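Local coordinates for globin II, extracellular (Lumbricus terrestris, PDB 1X9F), which carries haem and probably binds and transports oxygen as one globin subunit of the giant extracellular haemoglobin (erythrocruorin) of the earthworm, at residues K13-G21 with Q120-W130. Residues are numbered along the deposited sequence; the frame is centred on the assembly and turned at random.
Sequences KSEWGRAYG and QLGRCYDREAW
Trp130 lays the edge of its indole along one turn of helix 6-20, its NE1 against the carboxylate of Glu15 and its six-membered ring against Trp16. Glu15 reaches out as an extended chain, with CG anti to the carbonyl carbon (chi1 -63°), and its carboxylate lies nearly coplanar with the indole, the two planes 14° apart. Glu15 OE2 accepts two N-H groups, its anti lone pair taking Trp130 NE1 at 2.8 Å, with the oxygen in the indole plane, and its syn lone pair the backbone N of Asp126 at 3.2 Å. The other oxygen, OE1, is hydrogen-bonded to a polar side chain of a neighbouring subunit. A leucine at Glu15 would probably leave Trp130 NE1 and Asp126 N without their acceptor, and that neighbouring side chain without its partner, loosening the hold on the start of helix 127-142. At the far end of the indole, Trp130 CH2 meets CB of Trp16 at 3.7 Å and lies at the edge of the Trp16 ring, near its plane, so the two indoles meet edge to edge without stacking; Trp16 NE1 is hydrogen-bonded to Asp73. Leu121 forks over the same helix, CD1 3.7 Å from Glu15 CB and CD2 3.7 Å from Arg18 CB, with CD2 also facing Ala19 CB. Beside it a water donates to Cys124 O and accepts from Arg18 NH2 at 2.8 Å; outside this contact, Arg18 pairs with an acidic side chain of a neighbouring subunit, and Cys124 is disulfide-bonded to one. Asp126 N-caps helix 127-142, its OD1 accepting from Ala129 N at 2.9 Å. The arrangement is characteristic of the globin fold, in which the N-terminal A helix packs against the G-H corner.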
loop_
_atom_site.group_PDB
_atom_site.type_symbol
_atom_site.label_atom_id
_atom_site.label_comp_id
_atom_site.label_asym_id
_atom_site.label_seq_id
_atom_site.Cartn_x
_atom_site.Cartn_y
_atom_site.Cartn_z
ATOM N N LYS B 13 -24.605 -10.481 28.500
ATOM C CA LYS B 13 -23.358 -11.071 27.988
ATOM C C LYS B 13 -22.512 -10.029 27.255
ATOM O O LYS B 13 -21.314 -9.902 27.520
ATOM C CB LYS B 13 -23.627 -12.286 27.089
ATOM C CG LYS B 13 -24.017 -13.539 27.886
ATOM C CD LYS B 13 -24.246 -14.746 26.954
ATOM C CE LYS B 13 -22.925 -15.192 26.295
ATOM N NZ LYS B 13 -23.154 -16.413 25.455
ATOM N N SER B 14 -23.137 -9.269 26.360
ATOM C CA SER B 14 -22.422 -8.253 25.582
ATOM C C SER B 14 -21.907 -7.100 26.427
ATOM O O SER B 14 -20.748 -6.694 26.294
ATOM C CB SER B 14 -23.306 -7.698 24.467
ATOM O OG SER B 14 -23.388 -8.620 23.398
ATOM N N GLU B 15 -22.778 -6.563 27.279
ATOM C CA GLU B 15 -22.407 -5.436 28.110
ATOM C C GLU B 15 -21.332 -5.826 29.113
ATOM O O GLU B 15 -20.474 -5.008 29.451
ATOM C CB GLU B 15 -23.648 -4.822 28.754
ATOM C CG GLU B 15 -24.580 -4.280 27.677
ATOM C CD GLU B 15 -25.843 -3.645 28.209
ATOM O OE1 GLU B 15 -26.546 -2.996 27.401
ATOM O OE2 GLU B 15 -26.140 -3.789 29.416
ATOM N N TRP B 16 -21.349 -7.082 29.557
ATOM C CA TRP B 16 -20.291 -7.593 30.428
ATOM C C TRP B 16 -18.956 -7.597 29.691
ATOM O O TRP B 16 -17.960 -7.076 30.196
ATOM C CB TRP B 16 -20.627 -8.993 30.958
ATOM C CG TRP B 16 -19.474 -9.663 31.647
ATOM C CD1 TRP B 16 -18.698 -10.674 31.149
ATOM C CD2 TRP B 16 -18.945 -9.355 32.946
ATOM N NE1 TRP B 16 -17.726 -11.019 32.058
ATOM C CE2 TRP B 16 -17.854 -10.228 33.170
ATOM C CE3 TRP B 16 -19.286 -8.434 33.951
ATOM C CZ2 TRP B 16 -17.109 -10.212 34.351
ATOM C CZ3 TRP B 16 -18.543 -8.420 35.128
ATOM C CH2 TRP B 16 -17.468 -9.304 35.316
ATOM N N GLY B 17 -18.955 -8.182 28.493
ATOM C CA GLY B 17 -17.784 -8.189 27.624
ATOM C C GLY B 17 -17.156 -6.815 27.494
ATOM O O GLY B 17 -15.954 -6.656 27.721
ATOM N N ARG B 18 -17.967 -5.820 27.150
ATOM C CA ARG B 18 -17.481 -4.451 27.013
ATOM C C ARG B 18 -16.968 -3.810 28.310
ATOM O O ARG B 18 -16.042 -3.003 28.263
ATOM C CB ARG B 18 -18.549 -3.568 26.376
ATOM C CG ARG B 18 -18.266 -3.218 24.928
ATOM C CD ARG B 18 -19.398 -3.577 23.984
ATOM N NE ARG B 18 -20.690 -3.091 24.460
ATOM C CZ ARG B 18 -21.867 -3.502 24.002
ATOM N NH1 ARG B 18 -21.940 -4.421 23.044
ATOM N NH2 ARG B 18 -22.982 -2.992 24.508
ATOM N N ALA B 19 -17.555 -4.163 29.454
ATOM C CA ALA B 19 -17.193 -3.533 30.733
ATOM C C ALA B 19 -16.038 -4.241 31.426
ATOM O O ALA B 19 -15.257 -3.619 32.155
ATOM C CB ALA B 19 -18.402 -3.488 31.656
ATOM N N TYR B 20 -15.945 -5.547 31.198
ATOM C CA TYR B 20 -14.959 -6.394 31.857
ATOM C C TYR B 20 -13.524 -6.000 31.520
ATOM O O TYR B 20 -12.674 -5.954 32.411
ATOM C CB TYR B 20 -15.220 -7.860 31.502
ATOM C CG TYR B 20 -14.493 -8.891 32.336
ATOM C CD1 TYR B 20 -14.206 -10.150 31.804
ATOM C CD2 TYR B 20 -14.109 -8.629 33.651
ATOM C CE1 TYR B 20 -13.549 -11.118 32.558
ATOM C CE2 TYR B 20 -13.452 -9.591 34.411
ATOM C CZ TYR B 20 -13.178 -10.828 33.856
ATOM O OH TYR B 20 -12.532 -11.774 34.605
ATOM N N GLY B 21 -13.253 -5.715 30.248
ATOM C CA GLY B 21 -11.906 -5.302 29.828
ATOM C C GLY B 21 -10.832 -6.329 30.145
ATOM O O GLY B 21 -11.123 -7.514 30.336
ATOM N N GLN B 120 -18.813 2.353 33.673
ATOM C CA GLN B 120 -18.016 1.807 32.568
ATOM C C GLN B 120 -18.603 2.021 31.173
ATOM O O GLN B 120 -17.874 2.321 30.227
ATOM C CB GLN B 120 -17.843 0.305 32.774
ATOM C CG GLN B 120 -16.821 -0.063 33.814
ATOM C CD GLN B 120 -15.417 0.155 33.320
ATOM O OE1 GLN B 120 -15.113 -0.135 32.163
ATOM N NE2 GLN B 120 -14.552 0.663 34.186
ATOM N N LEU B 121 -19.914 1.846 31.046
ATOM C CA LEU B 121 -20.560 1.911 29.740
ATOM C C LEU B 121 -21.370 3.181 29.535
ATOM O O LEU B 121 -21.910 3.387 28.446
ATOM C CB LEU B 121 -21.452 0.685 29.521
ATOM C CG LEU B 121 -20.826 -0.680 29.830
ATOM C CD1 LEU B 121 -21.911 -1.745 29.888
ATOM C CD2 LEU B 121 -19.746 -1.069 28.814
ATOM N N GLY B 122 -21.447 4.031 30.557
ATOM C CA GLY B 122 -22.232 5.263 30.472
ATOM C C GLY B 122 -23.702 4.971 30.236
ATOM O O GLY B 122 -24.338 4.282 31.039
ATOM N N ARG B 123 -24.237 5.477 29.127
ATOM C CA ARG B 123 -25.644 5.258 28.779
ATOM C C ARG B 123 -25.956 3.822 28.377
ATOM O O ARG B 123 -27.034 3.308 28.684
ATOM C CB ARG B 123 -26.074 6.185 27.638
ATOM C CG ARG B 123 -26.073 7.656 28.003
ATOM C CD ARG B 123 -26.906 8.523 27.080
ATOM N NE ARG B 123 -27.124 9.848 27.657
ATOM C CZ ARG B 123 -28.027 10.722 27.227
ATOM N NH1 ARG B 123 -28.820 10.424 26.203
ATOM N NH2 ARG B 123 -28.142 11.901 27.824
ATOM N N CYS B 124 -25.013 3.179 27.697
ATOM C CA CYS B 124 -25.304 1.943 26.977
ATOM C C CYS B 124 -25.339 0.728 27.857
ATOM O O CYS B 124 -24.516 -0.178 27.717
ATOM C CB CYS B 124 -24.288 1.752 25.859
ATOM S SG CYS B 124 -24.211 3.232 24.849
ATOM N N TYR B 125 -26.298 0.700 28.767
ATOM C CA TYR B 125 -26.505 -0.493 29.551
ATOM C C TYR B 125 -27.950 -0.542 30.015
ATOM O O TYR B 125 -28.627 0.485 30.072
ATOM C CB TYR B 125 -25.480 -0.578 30.695
ATOM C CG TYR B 125 -26.011 -0.306 32.074
ATOM C CD1 TYR B 125 -26.603 0.912 32.394
ATOM C CD2 TYR B 125 -25.895 -1.267 33.066
ATOM C CE1 TYR B 125 -27.091 1.154 33.655
ATOM C CE2 TYR B 125 -26.372 -1.035 34.332
ATOM C CZ TYR B 125 -26.970 0.176 34.620
ATOM O OH TYR B 125 -27.440 0.413 35.886
ATOM N N ASP B 126 -28.422 -1.745 30.316
ATOM C CA ASP B 126 -29.787 -1.941 30.764
ATOM C C ASP B 126 -29.796 -2.490 32.186
ATOM O O ASP B 126 -29.564 -3.683 32.418
ATOM C CB ASP B 126 -30.510 -2.879 29.804
ATOM C CG ASP B 126 -31.963 -3.105 30.177
ATOM O OD1 ASP B 126 -32.327 -3.017 31.370
ATOM O OD2 ASP B 126 -32.824 -3.397 29.322
ATOM N N ARG B 127 -30.082 -1.593 33.122
ATOM C CA ARG B 127 -30.071 -1.869 34.549
ATOM C C ARG B 127 -31.039 -2.984 34.934
ATOM O O ARG B 127 -30.712 -3.845 35.756
ATOM C CB ARG B 127 -30.427 -0.588 35.296
ATOM C CG ARG B 127 -30.416 -0.723 36.785
ATOM C CD ARG B 127 -30.553 0.579 37.533
ATOM N NE ARG B 127 -30.030 0.403 38.882
ATOM C CZ ARG B 127 -30.688 -0.176 39.881
ATOM N NH1 ARG B 127 -31.927 -0.630 39.712
ATOM N NH2 ARG B 127 -30.104 -0.295 41.067
ATOM N N GLU B 128 -32.226 -2.960 34.336
ATOM C CA GLU B 128 -33.237 -3.961 34.635
ATOM C C GLU B 128 -32.813 -5.354 34.189
ATOM O O GLU B 128 -33.097 -6.335 34.879
ATOM C CB GLU B 128 -34.581 -3.588 34.010
ATOM C CG GLU B 128 -35.379 -2.579 34.819
ATOM C CD GLU B 128 -36.804 -2.432 34.321
ATOM O OE1 GLU B 128 -36.994 -2.071 33.138
ATOM O OE2 GLU B 128 -37.738 -2.665 35.118
ATOM N N ALA B 129 -32.143 -5.434 33.041
ATOM C CA ALA B 129 -31.644 -6.702 32.515
ATOM C C ALA B 129 -30.482 -7.221 33.362
ATOM O O ALA B 129 -30.415 -8.420 33.661
ATOM C CB ALA B 129 -31.226 -6.549 31.055
ATOM N N TRP B 130 -29.579 -6.327 33.761
ATOM C CA TRP B 130 -28.482 -6.697 34.655
ATOM C C TRP B 130 -28.993 -7.144 36.017
ATOM O O TRP B 130 -28.609 -8.206 36.506
ATOM C CB TRP B 130 -27.493 -5.545 34.822
ATOM C CG TRP B 130 -26.467 -5.479 33.751
ATOM C CD1 TRP B 130 -26.599 -4.889 32.527
ATOM C CD2 TRP B 130 -25.142 -6.020 33.795
ATOM N NE1 TRP B 130 -25.439 -5.028 31.805
ATOM C CE2 TRP B 130 -24.524 -5.715 32.559
ATOM C CE3 TRP B 130 -24.406 -6.728 34.757
ATOM C CZ2 TRP B 130 -23.209 -6.094 32.258
ATOM C CZ3 TRP B 130 -23.101 -7.102 34.458
ATOM C CH2 TRP B 130 -22.517 -6.784 33.218
HETATM O O HOH W 1 -22.493 -0.859 26.221
#